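Local coordinates for polar amino acid ABC uptake transporter substrate binding protein (Streptococcus thermophilus LMG 18311, PDB 3HV1), which probably binds polar amino acids outside the cell and delivers them to an ABC transporter for uptake, at residues K11-W14 against Q15-K19; A53-L57 against Y58-V62. One frame throughout, in Å; residues are numbered along the deposited sequence.

Contact 1. Residues K11-W14 against Q15-K19; sequences KDQW and QTYTK
Gln13 stands at the N-cap position of helix 14-20, and its O accepts the first regular helical bond, from Tyr17 N at 2.9 Å and nearly in line with the C=O, while Thr18 N bonds one residue further on to Trp14 O. Thr16 N also lies near Gln13 O, but its bond is weak and bent. In front of the helix, Asp12 OD1 accepts from Trp14 N at 3.1 Å. This is an Asx turn, and it leads the chain into the first helical turn.

The phenol ring of Tyr17 folds back over the N-cap residue. CG of Tyr17 is anti to its carbonyl carbon (chi1 -57°), which sends the ring toward the start of the helix. Gln13 CB lies over the Tyr17 ring face, 3.9 Å from the ring centroid, in a CH-pi contact. Gln13 O sits above the same ring, displaced toward the rim. The two side chains cross at about a right angle.

Thr18 CG2 lies over one face of the Trp14 indole, 3.8 Å from the centroid of the Trp14 five-membered ring, a second CH-pi contact. Gln13 and Thr16 run side by side. One water joins them, at 2.7 Å from Gln13 OE1 and 2.6 Å from Thr16 OG1. A second water accepts the N-H of Gln15 and donates to Asp12 O, so it bridges the loop and the first turn.

The capping segment is tied to the chain around helix 220-236. Asp219 takes Tyr17 OH and Gln13 N on its two carboxylate oxygens, and Asp12 OD2 pairs with Thr221 OG1. Trp14 packs on Thr221, Leu222 and Lys225, and Tyr17 also touches Leu222 of helix 220-236.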
ATOM      1  N   LYS A  11      -4.130 -12.042 -23.354  1.00 42.62           N
ATOM      2  CA  LYS A  11      -5.351 -11.475 -22.804  1.00 41.18           C
ATOM      3  C   LYS A  11      -5.762 -11.914 -21.410  1.00 37.93           C
ATOM      4  O   LYS A  11      -5.129 -12.767 -20.786  1.00 35.73           O
ATOM      5  CB  LYS A  11      -6.511 -11.710 -23.770  1.00 45.60           C
ATOM      6  CG  LYS A  11      -6.634 -13.134 -24.279  1.00 48.89           C
ATOM      7  CD  LYS A  11      -7.918 -13.309 -25.080  1.00 52.75           C
ATOM      8  CE  LYS A  11      -9.148 -13.015 -24.220  1.00 54.92           C
ATOM      9  NZ  LYS A  11     -10.431 -13.127 -24.977  1.00 55.23           N
ATOM     10  N   ASP A  12      -6.834 -11.291 -20.937  1.00 35.71           N
ATOM     11  CA  ASP A  12      -7.400 -11.557 -19.626  1.00 34.42           C
ATOM     12  C   ASP A  12      -8.085 -12.917 -19.678  1.00 34.35           C
ATOM     13  O   ASP A  12      -9.159 -13.060 -20.264  1.00 34.35           O
ATOM     14  CB  ASP A  12      -8.417 -10.471 -19.286  1.00 33.58           C
ATOM     15  CG  ASP A  12      -8.926 -10.570 -17.866  1.00 34.61           C
ATOM     16  OD1 ASP A  12      -9.297 -11.686 -17.441  1.00 33.26           O
ATOM     17  OD2 ASP A  12      -8.964  -9.527 -17.180  1.00 34.49           O
ATOM     18  N   GLN A  13      -7.470 -13.912 -19.050  1.00 32.08           N
ATOM     19  CA  GLN A  13      -8.014 -15.260 -19.072  1.00 31.94           C
ATOM     20  C   GLN A  13      -8.887 -15.679 -17.898  1.00 30.12           C
ATOM     21  O   GLN A  13      -9.082 -16.873 -17.684  1.00 30.93           O
ATOM     22  CB  GLN A  13      -6.881 -16.276 -19.208  1.00 32.41           C
ATOM     23  CG  GLN A  13      -6.064 -16.167 -20.475  1.00 33.07           C
ATOM     24  CD  GLN A  13      -5.114 -17.332 -20.622  1.00 32.47           C
ATOM     25  OE1 GLN A  13      -5.527 -18.442 -20.941  1.00 34.04           O
ATOM     26  NE2 GLN A  13      -3.836 -17.090 -20.369  1.00 31.58           N
ATOM     27  N   TRP A  14      -9.426 -14.735 -17.135  1.00 30.97           N
ATOM     28  CA  TRP A  14     -10.255 -15.143 -16.004  1.00 30.32           C
ATOM     29  C   TRP A  14     -11.345 -16.100 -16.473  1.00 31.38           C
ATOM     30  O   TRP A  14     -11.659 -17.080 -15.797  1.00 29.70           O
ATOM     31  CB  TRP A  14     -10.881 -13.937 -15.294  1.00 29.37           C
ATOM     32  CG  TRP A  14     -11.708 -14.348 -14.105  1.00 28.30           C
ATOM     33  CD1 TRP A  14     -13.062 -14.245 -13.974  1.00 28.27           C
ATOM     34  CD2 TRP A  14     -11.237 -14.981 -12.905  1.00 28.35           C
ATOM     35  NE1 TRP A  14     -13.466 -14.774 -12.775  1.00 28.12           N
ATOM     36  CE2 TRP A  14     -12.369 -15.235 -12.095  1.00 27.73           C
ATOM     37  CE3 TRP A  14      -9.970 -15.364 -12.436  1.00 25.69           C
ATOM     38  CZ2 TRP A  14     -12.275 -15.856 -10.840  1.00 25.46           C
ATOM     39  CZ3 TRP A  14      -9.874 -15.982 -11.185  1.00 24.29           C
ATOM     40  CH2 TRP A  14     -11.023 -16.220 -10.404  1.00 24.70           C
ATOM     41  N   GLN A  15     -11.910 -15.819 -17.642  1.00 33.95           N
ATOM     42  CA  GLN A  15     -12.953 -16.663 -18.213  1.00 34.88           C
ATOM     43  C   GLN A  15     -12.470 -18.084 -18.449  1.00 32.41           C
ATOM     44  O   GLN A  15     -13.206 -19.045 -18.233  1.00 33.09           O
ATOM     45  CB  GLN A  15     -13.440 -16.068 -19.532  1.00 40.38           C
ATOM     46  CG  GLN A  15     -14.625 -15.149 -19.368  1.00 47.08           C
ATOM     47  CD  GLN A  15     -15.886 -15.919 -19.040  1.00 51.47           C
ATOM     48  OE1 GLN A  15     -16.388 -16.684 -19.868  1.00 54.76           O
ATOM     49  NE2 GLN A  15     -16.399 -15.735 -17.828  1.00 53.91           N
ATOM     50  N   THR A  16     -11.228 -18.211 -18.894  1.00 31.17           N
ATOM     51  CA  THR A  16     -10.652 -19.518 -19.155  1.00 30.09           C
ATOM     52  C   THR A  16     -10.353 -20.257 -17.852  1.00 28.23           C
ATOM     53  O   THR A  16     -10.699 -21.429 -17.706  1.00 27.58           O
ATOM     54  CB  THR A  16      -9.371 -19.383 -20.002  1.00 31.22           C
ATOM     55  OG1 THR A  16      -9.721 -18.900 -21.306  1.00 34.27           O
ATOM     56  CG2 THR A  16      -8.663 -20.714 -20.138  1.00 32.24           C
ATOM     57  N   TYR A  17      -9.733 -19.572 -16.897  1.00 27.54           N
ATOM     58  CA  TYR A  17      -9.413 -20.203 -15.621  1.00 27.81           C
ATOM     59  C   TYR A  17     -10.654 -20.787 -14.957  1.00 26.85           C
ATOM     60  O   TYR A  17     -10.633 -21.912 -14.481  1.00 28.51           O
ATOM     61  CB  TYR A  17      -8.753 -19.204 -14.668  1.00 26.66           C
ATOM     62  CG  TYR A  17      -7.500 -18.559 -15.209  1.00 26.38           C
ATOM     63  CD1 TYR A  17      -6.494 -19.322 -15.804  1.00 27.16           C
ATOM     64  CD2 TYR A  17      -7.309 -17.185 -15.106  1.00 28.03           C
ATOM     65  CE1 TYR A  17      -5.322 -18.718 -16.286  1.00 26.68           C
ATOM     66  CE2 TYR A  17      -6.153 -16.580 -15.581  1.00 27.48           C
ATOM     67  CZ  TYR A  17      -5.165 -17.348 -16.167  1.00 25.37           C
ATOM     68  OH  TYR A  17      -4.021 -16.735 -16.622  1.00 27.02           O
ATOM     69  N   THR A  18     -11.733 -20.017 -14.914  1.00 30.43           N
ATOM     70  CA  THR A  18     -12.964 -20.491 -14.300  1.00 31.30           C
ATOM     71  C   THR A  18     -13.579 -21.603 -15.138  1.00 32.72           C
ATOM     72  O   THR A  18     -14.081 -22.588 -14.601  1.00 32.16           O
ATOM     73  CB  THR A  18     -13.992 -19.372 -14.178  1.00 33.01           C
ATOM     74  OG1 THR A  18     -14.170 -18.757 -15.460  1.00 34.57           O
ATOM     75  CG2 THR A  18     -13.537 -18.334 -13.171  1.00 32.57           C
ATOM     76  N   LYS A  19     -13.540 -21.437 -16.456  1.00 33.45           N
ATOM     77  CA  LYS A  19     -14.100 -22.433 -17.361  1.00 36.06           C
ATOM     78  C   LYS A  19     -13.346 -23.754 -17.276  1.00 34.72           C
ATOM     79  O   LYS A  19     -13.956 -24.799 -17.079  1.00 35.91           O
ATOM     80  CB  LYS A  19     -14.091 -21.919 -18.808  1.00 38.89           C
ATOM     81  CG  LYS A  19     -14.208 -23.017 -19.879  1.00 41.40           C
ATOM     82  CD  LYS A  19     -15.390 -23.949 -19.624  1.00 44.41           C
ATOM     83  CE  LYS A  19     -15.391 -25.130 -20.598  1.00 46.49           C
ATOM     84  NZ  LYS A  19     -16.437 -26.148 -20.266  1.00 44.79           N
TER
HETATM   85  O   HOH W   1     -11.604 -13.019 -18.722  1.00 41.82           O
HETATM   86  O   HOH W   2      -7.519 -18.816 -22.759  1.00 34.18           O

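Contact 2. Residues A53-L57 against Y58-V62; sequences AVFKL and YGIDV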
ATOM      1  N   ALA A  53      -6.471 -22.288  -1.028  1.00 13.04           N
ATOM      2  CA  ALA A  53      -7.677 -21.804  -0.360  1.00 15.18           C
ATOM      3  C   ALA A  53      -8.379 -20.720  -1.170  1.00 15.75           C
ATOM      4  O   ALA A  53      -9.602 -20.709  -1.262  1.00 17.03           O
ATOM      5  CB  ALA A  53      -7.330 -21.281   1.020  1.00 13.95           C
ATOM      6  N   VAL A  54      -7.596 -19.808  -1.739  1.00 15.54           N
ATOM      7  CA  VAL A  54      -8.153 -18.731  -2.551  1.00 16.63           C
ATOM      8  C   VAL A  54      -8.850 -19.303  -3.783  1.00 15.91           C
ATOM      9  O   VAL A  54      -9.980 -18.934  -4.097  1.00 14.52           O
ATOM     10  CB  VAL A  54      -7.044 -17.747  -3.014  1.00 17.00           C
ATOM     11  CG1 VAL A  54      -7.552 -16.871  -4.160  1.00 18.88           C
ATOM     12  CG2 VAL A  54      -6.610 -16.861  -1.850  1.00 15.38           C
ATOM     13  N   PHE A  55      -8.198 -20.232  -4.470  1.00 15.85           N
ATOM     14  CA  PHE A  55      -8.825 -20.757  -5.673  1.00 15.34           C
ATOM     15  C   PHE A  55      -9.945 -21.743  -5.424  1.00 17.80           C
ATOM     16  O   PHE A  55     -10.814 -21.930  -6.277  1.00 19.12           O
ATOM     17  CB  PHE A  55      -7.749 -21.284  -6.611  1.00 17.24           C
ATOM     18  CG  PHE A  55      -6.952 -20.175  -7.234  1.00 18.17           C
ATOM     19  CD1 PHE A  55      -7.554 -19.308  -8.143  1.00 19.71           C
ATOM     20  CD2 PHE A  55      -5.650 -19.917  -6.829  1.00 17.09           C
ATOM     21  CE1 PHE A  55      -6.869 -18.193  -8.631  1.00 18.96           C
ATOM     22  CE2 PHE A  55      -4.955 -18.809  -7.311  1.00 18.18           C
ATOM     23  CZ  PHE A  55      -5.570 -17.941  -8.215  1.00 18.18           C
ATOM     24  N   LYS A  56      -9.971 -22.329  -4.232  1.00 17.03           N
ATOM     25  CA  LYS A  56     -11.045 -23.247  -3.894  1.00 15.32           C
ATOM     26  C   LYS A  56     -12.345 -22.443  -3.847  1.00 17.41           C
ATOM     27  O   LYS A  56     -13.426 -22.967  -4.112  1.00 15.02           O
ATOM     28  CB  LYS A  56     -10.781 -23.894  -2.541  1.00 18.12           C
ATOM     29  CG  LYS A  56     -11.791 -24.967  -2.140  1.00 21.51           C
ATOM     30  CD  LYS A  56     -11.448 -25.529  -0.764  1.00 22.21           C
ATOM     31  CE  LYS A  56     -12.351 -26.689  -0.383  1.00 22.78           C
ATOM     32  NZ  LYS A  56     -11.963 -27.276   0.939  1.00 21.75           N
ATOM     33  N   LEU A  57     -12.231 -21.160  -3.508  1.00 17.17           N
ATOM     34  CA  LEU A  57     -13.400 -20.278  -3.438  1.00 16.51           C
ATOM     35  C   LEU A  57     -14.085 -20.160  -4.787  1.00 17.53           C
ATOM     36  O   LEU A  57     -15.294 -19.956  -4.869  1.00 17.10           O
ATOM     37  CB  LEU A  57     -12.983 -18.873  -3.029  1.00 16.10           C
ATOM     38  CG  LEU A  57     -12.379 -18.703  -1.642  1.00 16.75           C
ATOM     39  CD1 LEU A  57     -11.855 -17.268  -1.487  1.00 15.80           C
ATOM     40  CD2 LEU A  57     -13.435 -19.026  -0.609  1.00 17.61           C
ATOM     41  N   TYR A  58     -13.286 -20.263  -5.840  1.00 18.42           N
ATOM     42  CA  TYR A  58     -13.782 -20.116  -7.197  1.00 19.77           C
ATOM     43  C   TYR A  58     -13.935 -21.428  -7.940  1.00 20.21           C
ATOM     44  O   TYR A  58     -14.275 -21.434  -9.124  1.00 20.37           O
ATOM     45  CB  TYR A  58     -12.846 -19.190  -7.973  1.00 20.16           C
ATOM     46  CG  TYR A  58     -12.709 -17.812  -7.352  1.00 20.07           C
ATOM     47  CD1 TYR A  58     -13.747 -16.881  -7.437  1.00 20.04           C
ATOM     48  CD2 TYR A  58     -11.542 -17.438  -6.680  1.00 19.59           C
ATOM     49  CE1 TYR A  58     -13.628 -15.606  -6.869  1.00 21.06           C
ATOM     50  CE2 TYR A  58     -11.414 -16.164  -6.107  1.00 20.97           C
ATOM     51  CZ  TYR A  58     -12.462 -15.254  -6.211  1.00 20.59           C
ATOM     52  OH  TYR A  58     -12.325 -13.993  -5.671  1.00 22.32           O
ATOM     53  N   GLY A  59     -13.696 -22.534  -7.245  1.00 21.91           N
ATOM     54  CA  GLY A  59     -13.810 -23.834  -7.879  1.00 23.52           C
ATOM     55  C   GLY A  59     -12.725 -24.029  -8.924  1.00 25.09           C
ATOM     56  O   GLY A  59     -12.950 -24.649  -9.964  1.00 26.69           O
ATOM     57  N   ILE A  60     -11.544 -23.482  -8.657  1.00 22.85           N
ATOM     58  CA  ILE A  60     -10.426 -23.609  -9.580  1.00 21.22           C
ATOM     59  C   ILE A  60      -9.335 -24.442  -8.933  1.00 21.43           C
ATOM     60  O   ILE A  60      -8.888 -24.131  -7.828  1.00 21.72           O
ATOM     61  CB  ILE A  60      -9.847 -22.225  -9.954  1.00 21.04           C
ATOM     62  CG1 ILE A  60     -10.878 -21.442 -10.777  1.00 19.38           C
ATOM     63  CG2 ILE A  60      -8.536 -22.393 -10.719  1.00 22.27           C
ATOM     64  CD1 ILE A  60     -10.537 -19.982 -10.965  1.00 20.81           C
ATOM     65  N   ASP A  61      -8.939 -25.512  -9.618  1.00 21.71           N
ATOM     66  CA  ASP A  61      -7.881 -26.393  -9.141  1.00 22.71           C
ATOM     67  C   ASP A  61      -6.546 -25.753  -9.505  1.00 21.54           C
ATOM     68  O   ASP A  61      -6.409 -25.135 -10.568  1.00 22.51           O
ATOM     69  CB  ASP A  61      -7.986 -27.772  -9.799  1.00 24.98           C
ATOM     70  CG  ASP A  61      -9.177 -28.573  -9.303  1.00 27.98           C
ATOM     71  OD1 ASP A  61      -9.283 -28.779  -8.078  1.00 29.69           O
ATOM     72  OD2 ASP A  61     -10.004 -29.000 -10.137  1.00 30.44           O
ATOM     73  N   VAL A  62      -5.574 -25.893  -8.613  1.00 20.37           N
ATOM     74  CA  VAL A  62      -4.258 -25.321  -8.827  1.00 19.90           C
ATOM     75  C   VAL A  62      -3.235 -26.370  -9.251  1.00 20.78           C
ATOM     76  O   VAL A  62      -3.090 -27.420  -8.615  1.00 21.51           O
ATOM     77  CB  VAL A  62      -3.742 -24.624  -7.547  1.00 20.47           C
ATOM     78  CG1 VAL A  62      -2.388 -23.955  -7.816  1.00 18.66           C
ATOM     79  CG2 VAL A  62      -4.762 -23.592  -7.079  1.00 17.49           C
TER
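Phe55 O receives two backbone N-H groups from opposite faces of the carbonyl plane, Ile60 N at 2.9 Å and Tyr58 N at 3.0 Å. Gly59 N bonds to Lys56 O at 3.2 Å, closing a type I turn. With Gly59 at positive phi (68°), the bonds Ile60 N to Phe55 O and Gly59 N to Lys56 O make a Schellman motif. It ends helix 46-56 and turns the chain toward strand 61-66.

Apolar contacts gather on Phe55. Phe55 CB lies 4.1 Å from Ile60 CB, and Phe55 CD2 meets Val62 CG2 at 3.8 Å.

Tyr58 CG lies beside its own backbone N (chi1 -59°), which lays the ring back along the last turn toward Val54. Leu57 CB lies over one face of this ring, offset toward the rim. Tyr58 CD2 approaches Val54 O at 3.4 Å, and CE2 touches Val54 CG1 more loosely. The phenol OH bonds to Lys225 O of helix 220-236.

Phe55, Ile60 and Val62 face strand 22-27, where they touch Ile23 or Ile25. Asp61 pairs through its backbone with Lys21 and Ile23, starting the parallel pairing of strands 61-66 and 22-27. Val54 packs on Phe230 and Leu233 of helix 220-236.

Contacts 1 and 2 are the start of helix 14-20 and the end of helix 46-56, with centres about 13 Å apart. They touch directly. The Trp14 and Tyr58 rings meet edge-to-face, with Trp14 CH2 3.8 Å from Tyr58 CG. The same Trp14 CH2 is 3.8 Å from Ile60 CD1, and Ile60 CG1 comes within 3.7 Å of Tyr17 O. Thr18 CG2 lies 4.1 Å from Ile60 CD1. Helix 220-236 is shared: its Lys225 and Leu222 each meet residues of both contacts. Strands 22-27 and 61-66, which follow the two helices, pair in parallel. Both contacts sit in one lobe of what is, by family, probably a two-lobed solute-binding protein.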